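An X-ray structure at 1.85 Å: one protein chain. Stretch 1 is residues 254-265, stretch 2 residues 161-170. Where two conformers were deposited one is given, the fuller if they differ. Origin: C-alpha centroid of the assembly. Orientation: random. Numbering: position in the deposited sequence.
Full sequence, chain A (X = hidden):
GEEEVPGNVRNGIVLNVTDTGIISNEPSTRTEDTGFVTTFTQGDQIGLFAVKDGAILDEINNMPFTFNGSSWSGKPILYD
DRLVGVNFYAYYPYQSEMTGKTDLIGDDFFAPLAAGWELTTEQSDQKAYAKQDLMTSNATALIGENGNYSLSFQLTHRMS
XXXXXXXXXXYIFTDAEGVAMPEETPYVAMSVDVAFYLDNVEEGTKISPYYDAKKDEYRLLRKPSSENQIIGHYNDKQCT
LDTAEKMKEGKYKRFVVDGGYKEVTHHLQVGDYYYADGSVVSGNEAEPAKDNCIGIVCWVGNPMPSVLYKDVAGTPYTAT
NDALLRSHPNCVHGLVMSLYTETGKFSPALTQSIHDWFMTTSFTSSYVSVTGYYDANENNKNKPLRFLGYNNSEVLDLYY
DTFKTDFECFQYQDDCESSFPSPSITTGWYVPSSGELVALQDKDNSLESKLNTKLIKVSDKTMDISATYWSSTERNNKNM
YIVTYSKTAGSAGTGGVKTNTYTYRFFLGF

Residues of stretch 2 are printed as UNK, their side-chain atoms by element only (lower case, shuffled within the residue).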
ATOM      1  N   ARG A 254      27.718  -5.280 -19.557  1.00 22.79           N
ATOM      2  CA  ARG A 254      26.294  -5.029 -19.353  0.50 22.56           C
ATOM      3  C   ARG A 254      26.056  -3.542 -19.128  1.00 26.62           C
ATOM      4  O   ARG A 254      26.637  -2.947 -18.222  1.00 27.37           O
ATOM      5  CB  ARG A 254      25.717  -5.857 -18.192  0.50 23.27           C
ATOM      6  CG  ARG A 254      24.218  -5.608 -17.971  0.50 26.61           C
ATOM      7  CD  ARG A 254      23.652  -6.426 -16.818  0.50 39.36           C
ATOM      8  NE  ARG A 254      23.072  -7.699 -17.261  0.50 42.58           N
ATOM      9  CZ  ARG A 254      23.556  -8.901 -16.954  0.50 53.77           C
ATOM     10  NH1 ARG A 254      24.639  -9.014 -16.192  0.50 42.96           N
ATOM     11  NH2 ARG A 254      22.958  -9.997 -17.397  0.50 33.72           N
ATOM     12  N   PHE A 255      25.207  -2.951 -19.961  1.00 23.03           N
ATOM     13  CA  PHE A 255      24.835  -1.539 -19.839  1.00 23.27           C
ATOM     14  C   PHE A 255      23.471  -1.478 -19.156  1.00 24.98           C
ATOM     15  O   PHE A 255      22.491  -1.942 -19.738  1.00 24.94           O
ATOM     16  CB  PHE A 255      24.762  -0.871 -21.209  1.00 24.93           C
ATOM     17  CG  PHE A 255      26.077  -0.803 -21.943  1.00 27.12           C
ATOM     18  CD1 PHE A 255      26.938   0.282 -21.764  1.00 28.26           C
ATOM     19  CD2 PHE A 255      26.450  -1.810 -22.829  1.00 28.42           C
ATOM     20  CE1 PHE A 255      28.145   0.368 -22.468  1.00 30.28           C
ATOM     21  CE2 PHE A 255      27.659  -1.717 -23.548  1.00 31.84           C
ATOM     22  CZ  PHE A 255      28.495  -0.630 -23.360  1.00 30.16           C
ATOM     23  N   VAL A 256      23.412  -0.933 -17.935  1.00 20.21           N
ATOM     24  CA  VAL A 256      22.136  -0.793 -17.194  1.00 20.55           C
ATOM     25  C   VAL A 256      21.637   0.637 -17.447  1.00 23.71           C
ATOM     26  O   VAL A 256      22.292   1.601 -17.070  1.00 21.62           O
ATOM     27  CB  VAL A 256      22.284  -1.133 -15.689  1.00 24.50           C
ATOM     28  CG1 VAL A 256      20.962  -0.894 -14.932  1.00 24.17           C
ATOM     29  CG2 VAL A 256      22.758  -2.586 -15.507  1.00 24.30           C
ATOM     30  N   VAL A 257      20.509   0.760 -18.141  1.00 21.44           N
ATOM     31  CA  VAL A 257      19.994   2.064 -18.544  1.00 21.02           C
ATOM     32  C   VAL A 257      18.954   2.553 -17.535  1.00 25.34           C
ATOM     33  O   VAL A 257      17.991   1.851 -17.243  1.00 24.43           O
ATOM     34  CB  VAL A 257      19.404   2.001 -19.985  1.00 23.82           C
ATOM     35  CG1 VAL A 257      18.819   3.357 -20.414  1.00 23.82           C
ATOM     36  CG2 VAL A 257      20.467   1.507 -20.992  1.00 23.18           C
ATOM     37  N   ASP A 258      19.157   3.770 -17.034  1.00 24.73           N
ATOM     38  CA  ASP A 258      18.247   4.451 -16.101  1.00 25.94           C
ATOM     39  C   ASP A 258      17.735   3.521 -14.954  1.00 28.15           C
ATOM     40  O   ASP A 258      16.541   3.458 -14.684  1.00 27.99           O
ATOM     41  CB  ASP A 258      17.058   5.088 -16.875  1.00 28.17           C
ATOM     42  CG  ASP A 258      16.232   6.073 -16.026  1.00 40.08           C
ATOM     43  OD1 ASP A 258      16.815   6.718 -15.125  1.00 41.68           O
ATOM     44  OD2 ASP A 258      15.005   6.143 -16.227  1.00 40.44           O
ATOM     45  N   GLY A 259      18.655   2.824 -14.294  1.00 26.37           N
ATOM     46  CA  GLY A 259      18.328   1.996 -13.137  1.00 26.93           C
ATOM     47  C   GLY A 259      17.869   0.581 -13.388  1.00 28.59           C
ATOM     48  O   GLY A 259      17.800  -0.206 -12.444  1.00 29.04           O
ATOM     49  N   GLY A 260      17.585   0.241 -14.640  1.00 23.84           N
ATOM     50  CA  GLY A 260      17.162  -1.105 -14.984  1.00 22.78           C
ATOM     51  C   GLY A 260      15.865  -1.484 -14.283  1.00 26.06           C
ATOM     52  O   GLY A 260      14.937  -0.674 -14.198  1.00 25.43           O
ATOM     53  N   TYR A 261      15.812  -2.696 -13.745  1.00 23.16           N
ATOM     54  CA  TYR A 261      14.591  -3.214 -13.110  1.00 23.14           C
ATOM     55  C   TYR A 261      14.319  -2.596 -11.735  1.00 26.62           C
ATOM     56  O   TYR A 261      15.214  -2.505 -10.883  1.00 23.60           O
ATOM     57  CB  TYR A 261      14.702  -4.733 -12.981  1.00 25.27           C
ATOM     58  CG  TYR A 261      13.569  -5.407 -12.235  1.00 27.55           C
ATOM     59  CD1 TYR A 261      12.376  -5.723 -12.879  1.00 28.60           C
ATOM     60  CD2 TYR A 261      13.710  -5.773 -10.894  1.00 28.54           C
ATOM     61  CE1 TYR A 261      11.352  -6.398 -12.213  1.00 28.29           C
ATOM     62  CE2 TYR A 261      12.694  -6.450 -10.221  1.00 29.85           C
ATOM     63  CZ  TYR A 261      11.539  -6.799 -10.897  1.00 32.89           C
ATOM     64  OH  TYR A 261      10.565  -7.499 -10.243  1.00 30.74           O
ATOM     65  N   LYS A 262      13.051  -2.216 -11.491  1.00 22.03           N
ATOM     66  CA  LYS A 262      12.685  -1.717 -10.162  1.00 21.71           C
ATOM     67  C   LYS A 262      11.275  -2.224  -9.833  1.00 25.45           C
ATOM     68  O   LYS A 262      10.570  -2.681 -10.740  1.00 23.20           O
ATOM     69  CB  LYS A 262      12.787  -0.183 -10.054  1.00 24.86           C
ATOM     70  CG  LYS A 262      11.622   0.576 -10.702  1.00 27.92           C
ATOM     71  CD  LYS A 262      11.804   2.083 -10.531  1.00 42.41           C
ATOM     72  CE  LYS A 262      10.520   2.858 -10.738  1.00 51.65           C
ATOM     73  NZ  LYS A 262      10.049   2.799 -12.150  1.00 53.35           N
ATOM     74  N   GLU A 263      10.877  -2.163  -8.547  1.00 23.77           N
ATOM     75  CA  GLU A 263       9.542  -2.630  -8.140  1.00 23.92           C
ATOM     76  C   GLU A 263       8.783  -1.533  -7.425  1.00 26.94           C
ATOM     77  O   GLU A 263       9.373  -0.770  -6.648  1.00 26.85           O
ATOM     78  CB  GLU A 263       9.650  -3.848  -7.189  1.00 26.32           C
ATOM     79  CG  GLU A 263      10.418  -5.048  -7.733  1.00 37.82           C
ATOM     80  CD  GLU A 263      10.256  -6.343  -6.946  1.00 58.81           C
ATOM     81  OE1 GLU A 263       9.732  -6.290  -5.808  1.00 48.97           O
ATOM     82  OE2 GLU A 263      10.587  -7.419  -7.499  1.00 47.89           O
ATOM     83  N   VAL A 264       7.470  -1.440  -7.689  1.00 23.02           N
ATOM     84  CA  VAL A 264       6.598  -0.482  -7.011  1.00 22.22           C
ATOM     85  C   VAL A 264       5.313  -1.186  -6.554  1.00 23.65           C
ATOM     86  O   VAL A 264       4.975  -2.259  -7.037  1.00 21.92           O
ATOM     87  CB  VAL A 264       6.231   0.776  -7.877  1.00 25.05           C
ATOM     88  CG1 VAL A 264       7.468   1.552  -8.350  1.00 25.80           C
ATOM     89  CG2 VAL A 264       5.325   0.410  -9.058  1.00 23.85           C
ATOM     90  N   THR A 265       4.588  -0.541  -5.657  1.00 20.51           N
ATOM     91  CA  THR A 265       3.275  -1.052  -5.258  0.60 20.01           C
ATOM     92  C   THR A 265       2.235  -0.038  -5.691  1.00 22.12           C
ATOM     93  O   THR A 265       2.508   1.158  -5.739  1.00 22.61           O
ATOM     94  CB  THR A 265       3.150  -1.390  -3.762  0.60 28.19           C
ATOM     95  OG1 THR A 265       3.370  -0.215  -2.983  0.60 26.04           O
ATOM     96  CG2 THR A 265       4.041  -2.550  -3.335  0.60 24.96           C
ATOM     97  N   UNK A 161      30.541  -9.646 -26.056  1.00 21.41           N
ATOM     98  CA  UNK A 161      29.086  -9.548 -25.946  1.00 21.28           C
ATOM     99  C   UNK A 161      28.624  -8.251 -25.304  1.00 27.12           C
ATOM    100  O   UNK A 161      29.086  -7.887 -24.220  1.00 27.31           O
ATOM    101  c   UNK A 161      26.346 -11.150 -26.329  1.00 23.56           C
ATOM    102  c   UNK A 161      28.566 -10.748 -25.129  1.00 20.77           C
ATOM    103  c   UNK A 161      26.695 -11.905 -23.946  1.00 25.59           C
ATOM    104  c   UNK A 161      27.033 -10.855 -24.957  1.00 24.58           C
ATOM    105  N   UNK A 162      27.676  -7.578 -25.965  1.00 22.85           N
ATOM    106  CA  UNK A 162      27.014  -6.397 -25.421  1.00 22.86           C
ATOM    107  C   UNK A 162      25.719  -6.901 -24.762  1.00 24.54           C
ATOM    108  O   UNK A 162      24.948  -7.625 -25.401  1.00 22.72           O
ATOM    109  c   UNK A 162      28.008  -4.579 -26.907  1.00 26.67           C
ATOM    110  c   UNK A 162      25.664  -4.281 -26.046  1.00 26.12           C
ATOM    111  c   UNK A 162      26.729  -5.305 -26.507  1.00 26.56           C
ATOM    112  N   UNK A 163      25.455  -6.486 -23.525  1.00 20.19           N
ATOM    113  CA  UNK A 163      24.190  -6.813 -22.842  1.00 20.50           C
ATOM    114  C   UNK A 163      23.538  -5.471 -22.477  1.00 24.26           C
ATOM    115  O   UNK A 163      24.220  -4.631 -21.884  1.00 23.30           O
ATOM    116  c   UNK A 163      25.034  -9.064 -22.001  1.00 23.74           C
ATOM    117  c   UNK A 163      24.362  -7.733 -21.601  1.00 23.51           C
ATOM    118  c   UNK A 163      22.999  -8.000 -20.934  1.00 23.08           C
ATOM    119  N   UNK A 164      22.262  -5.256 -22.869  1.00 22.09           N
ATOM    120  CA  UNK A 164      21.559  -4.005 -22.561  1.00 22.28           C
ATOM    121  C   UNK A 164      20.361  -4.323 -21.660  1.00 24.78           C
ATOM    122  O   UNK A 164      19.521  -5.141 -22.021  1.00 23.89           O
ATOM    123  c   UNK A 164      22.231  -3.040 -24.836  1.00 26.33           C
ATOM    124  c   UNK A 164      20.524  -1.838 -23.412  1.00 26.07           C
ATOM    125  c   UNK A 164      21.103  -3.201 -23.818  1.00 26.36           C
ATOM    126  N   UNK A 165      20.273  -3.633 -20.512  1.00 21.17           N
ATOM    127  CA  UNK A 165      19.140  -3.745 -19.591  1.00 20.46           C
ATOM    128  C   UNK A 165      18.401  -2.404 -19.573  1.00 23.44           C
ATOM    129  O   UNK A 165      18.874  -1.445 -18.955  1.00 23.02           O
ATOM    130  c   UNK A 165      17.793  -5.694 -17.494  1.00 33.47           C
ATOM    131  c   UNK A 165      19.632  -4.137 -18.174  1.00 22.31           C
ATOM    132  n   UNK A 165      15.954  -7.167 -16.887  1.00 41.25           N
ATOM    133  c   UNK A 165      18.497  -4.400 -17.177  1.00 27.52           C
ATOM    134  c   UNK A 165      16.801  -6.053 -16.420  1.00 41.93           C
ATOM    135  N   UNK A 166      17.248  -2.327 -20.260  1.00 20.93           N
ATOM    136  CA  UNK A 166      16.476  -1.087 -20.272  1.00 21.00           C
ATOM    137  C   UNK A 166      15.656  -0.961 -18.952  1.00 23.14           C
ATOM    138  O   UNK A 166      15.475  -1.959 -18.254  1.00 22.40           O
ATOM    139  c   UNK A 166      17.230   0.186 -23.003  1.00 25.60           C
ATOM    140  c   UNK A 166      15.222  -1.006 -23.996  1.00 25.97           C
ATOM    141  c   UNK A 166      16.272  -1.002 -22.881  1.00 25.56           C
ATOM    142  c   UNK A 166      15.559  -1.022 -21.502  1.00 21.16           C
ATOM    143  N   UNK A 167      15.183   0.240 -18.577  1.00 23.09           N
ATOM    144  CA  UNK A 167      14.378   0.333 -17.350  1.00 23.23           C
ATOM    145  C   UNK A 167      13.064  -0.453 -17.476  1.00 26.04           C
ATOM    146  O   UNK A 167      12.476  -0.561 -18.555  1.00 24.79           O
ATOM    147  c   UNK A 167      14.093   1.835 -17.203  1.00 25.40           C
ATOM    148  c   UNK A 167      14.343   2.427 -18.520  1.00 28.43           C
ATOM    149  c   UNK A 167      15.328   1.565 -19.239  1.00 23.71           C
ATOM    150  N   UNK A 168      12.661  -1.089 -16.381  1.00 23.36           N
ATOM    151  CA  UNK A 168      11.398  -1.828 -16.316  1.00 22.60           C
ATOM    152  C   UNK A 168      10.849  -1.682 -14.906  1.00 25.46           C
ATOM    153  O   UNK A 168      11.608  -1.388 -13.982  1.00 22.97           O
ATOM    154  o   UNK A 168      12.455  -4.006 -15.875  1.00 27.47           O
ATOM    155  c   UNK A 168      11.562  -3.291 -16.717  1.00 24.77           C
ATOM    156  N   UNK A 169       9.532  -1.828 -14.746  1.00 22.76           N
ATOM    157  CA  UNK A 169       8.924  -1.644 -13.430  1.00 21.66           C
ATOM    158  C   UNK A 169       7.937  -2.749 -13.114  1.00 23.49           C
ATOM    159  O   UNK A 169       6.930  -2.894 -13.797  1.00 23.49           O
ATOM    160  o   UNK A 169       9.129   0.740 -13.670  1.00 25.78           O
ATOM    161  c   UNK A 169       7.605  -0.011 -11.918  1.00 22.27           C
ATOM    162  c   UNK A 169       8.210  -0.285 -13.346  1.00 25.58           C
ATOM    163  N   UNK A 170       8.221  -3.519 -12.078  1.00 19.74           N
ATOM    164  CA  UNK A 170       7.246  -4.491 -11.620  1.00 20.14           C
ATOM    165  C   UNK A 170       6.196  -3.736 -10.786  1.00 24.93           C
ATOM    166  O   UNK A 170       6.556  -2.930  -9.925  1.00 23.69           O
ATOM    167  n   UNK A 170       7.888  -9.375  -7.154  1.00 32.67           N
ATOM    168  n   UNK A 170       6.461  -8.377  -8.659  1.00 28.45           N
ATOM    169  c   UNK A 170       6.694  -9.292  -7.728  1.00 43.21           C
ATOM    170  c   UNK A 170       6.865  -6.476 -10.100  1.00 27.77           C
ATOM    171  c   UNK A 170       7.904  -5.606 -10.802  1.00 23.69           C
ATOM    172  c   UNK A 170       7.476  -7.439  -9.144  1.00 29.42           C
ATOM    173  n   UNK A 170       5.728 -10.116  -7.344  1.00 37.87           N
TER

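Position 161 carries four carbons, forked at the second beyond CA, and lies out of reach of stretch 1. The fork after an unbranched CB makes it Leu-161, an apolar side chain in a buried place.

Position 162 has three carbons, one bearing the other two, and one of these tips lies 4.1 Å from Phe-255 CE2. Branching at CB identifies Val-162; its bulk close to the backbone suits an extended strand.

Position 163 repeats this pattern, with a methyl 3.7 Å from Arg-254 NE: Val-163. A compact, branched apolar side chain suits this buried strand position beside the Arg-254 side chain. Its carbonyl O accepts from Phe-255 N at 2.7 Å, nearly linearly.

Position 164 again has one carbon bearing two, and a methyl sits 4.1 Å from Val-257 CG2. This is Val-164, buried on the face that it shares with Phe-255.

At 165, four carbons in a row end in nitrogen; the second lies 4.2 Å from Gly-260 CA and the fourth 4.2 Å from Tyr-261 CB. This is Lys-165. Its aliphatic part runs past the end of the turn, while the amine is satisfied elsewhere in the structure. A CB on Gly-260 would be tight against CG and would clash with Val-256 CG1.

Position 166 has four carbons forked at the second, one tip 4.0 Å from Val-257 CG2: Leu-166. The place is buried, and leucine's length lets its end reach Val-257 although CA-to-CB points away.

At 167, three carbons close a ring onto the backbone N, and the ring carbon bonded to that N packs 3.3 Å from Val-257 O. Only proline does this. Pro-167 has no amide hydrogen to offer, which suits a place where the ladder is interrupted.

Position 168 has one carbon and one oxygen, the oxygen 3.5 Å from Tyr-261 CD1 at the ring's edge. This is Ser-168, whose small side chain leaves room for the ring.

Position 169 bears a carbon carrying one oxygen, 2.7 Å from Lys-262 NZ, and one carbon, 3.7 Å from Val-264 CG2. In Thr-169, OG1 accepts from the lysine and CG2 meets the valine, so polar and apolar needs are both met.

At 170, three carbons, the third 3.3 Å from Tyr-261 OH, lead to a nitrogen and a carbon bearing two more nitrogens, one 3.4 Å from Glu-263 OE2. This is Arg-170, whose extended chain brings NH1 into a salt bridge with OE2, weak as a hydrogen bond. Tyr-261 OH donates to Glu-263 OE2 at 2.7 Å.

The contact consists of two parallel ladders. Between them the register shifts by two: four residues of stretch 1, forming a type I' turn, stand against Leu-166 and Pro-167. Backbone hydrogen bonds such as Lys-165 N to Phe-255 O (2.9 Å) and Arg-170 N to Lys-262 O (2.8 Å) hold the strands together, while Val-257 packs against Val-164, Leu-166 and Pro-167.

Stretch 2, residues 161-170: LVVVKLPSTR
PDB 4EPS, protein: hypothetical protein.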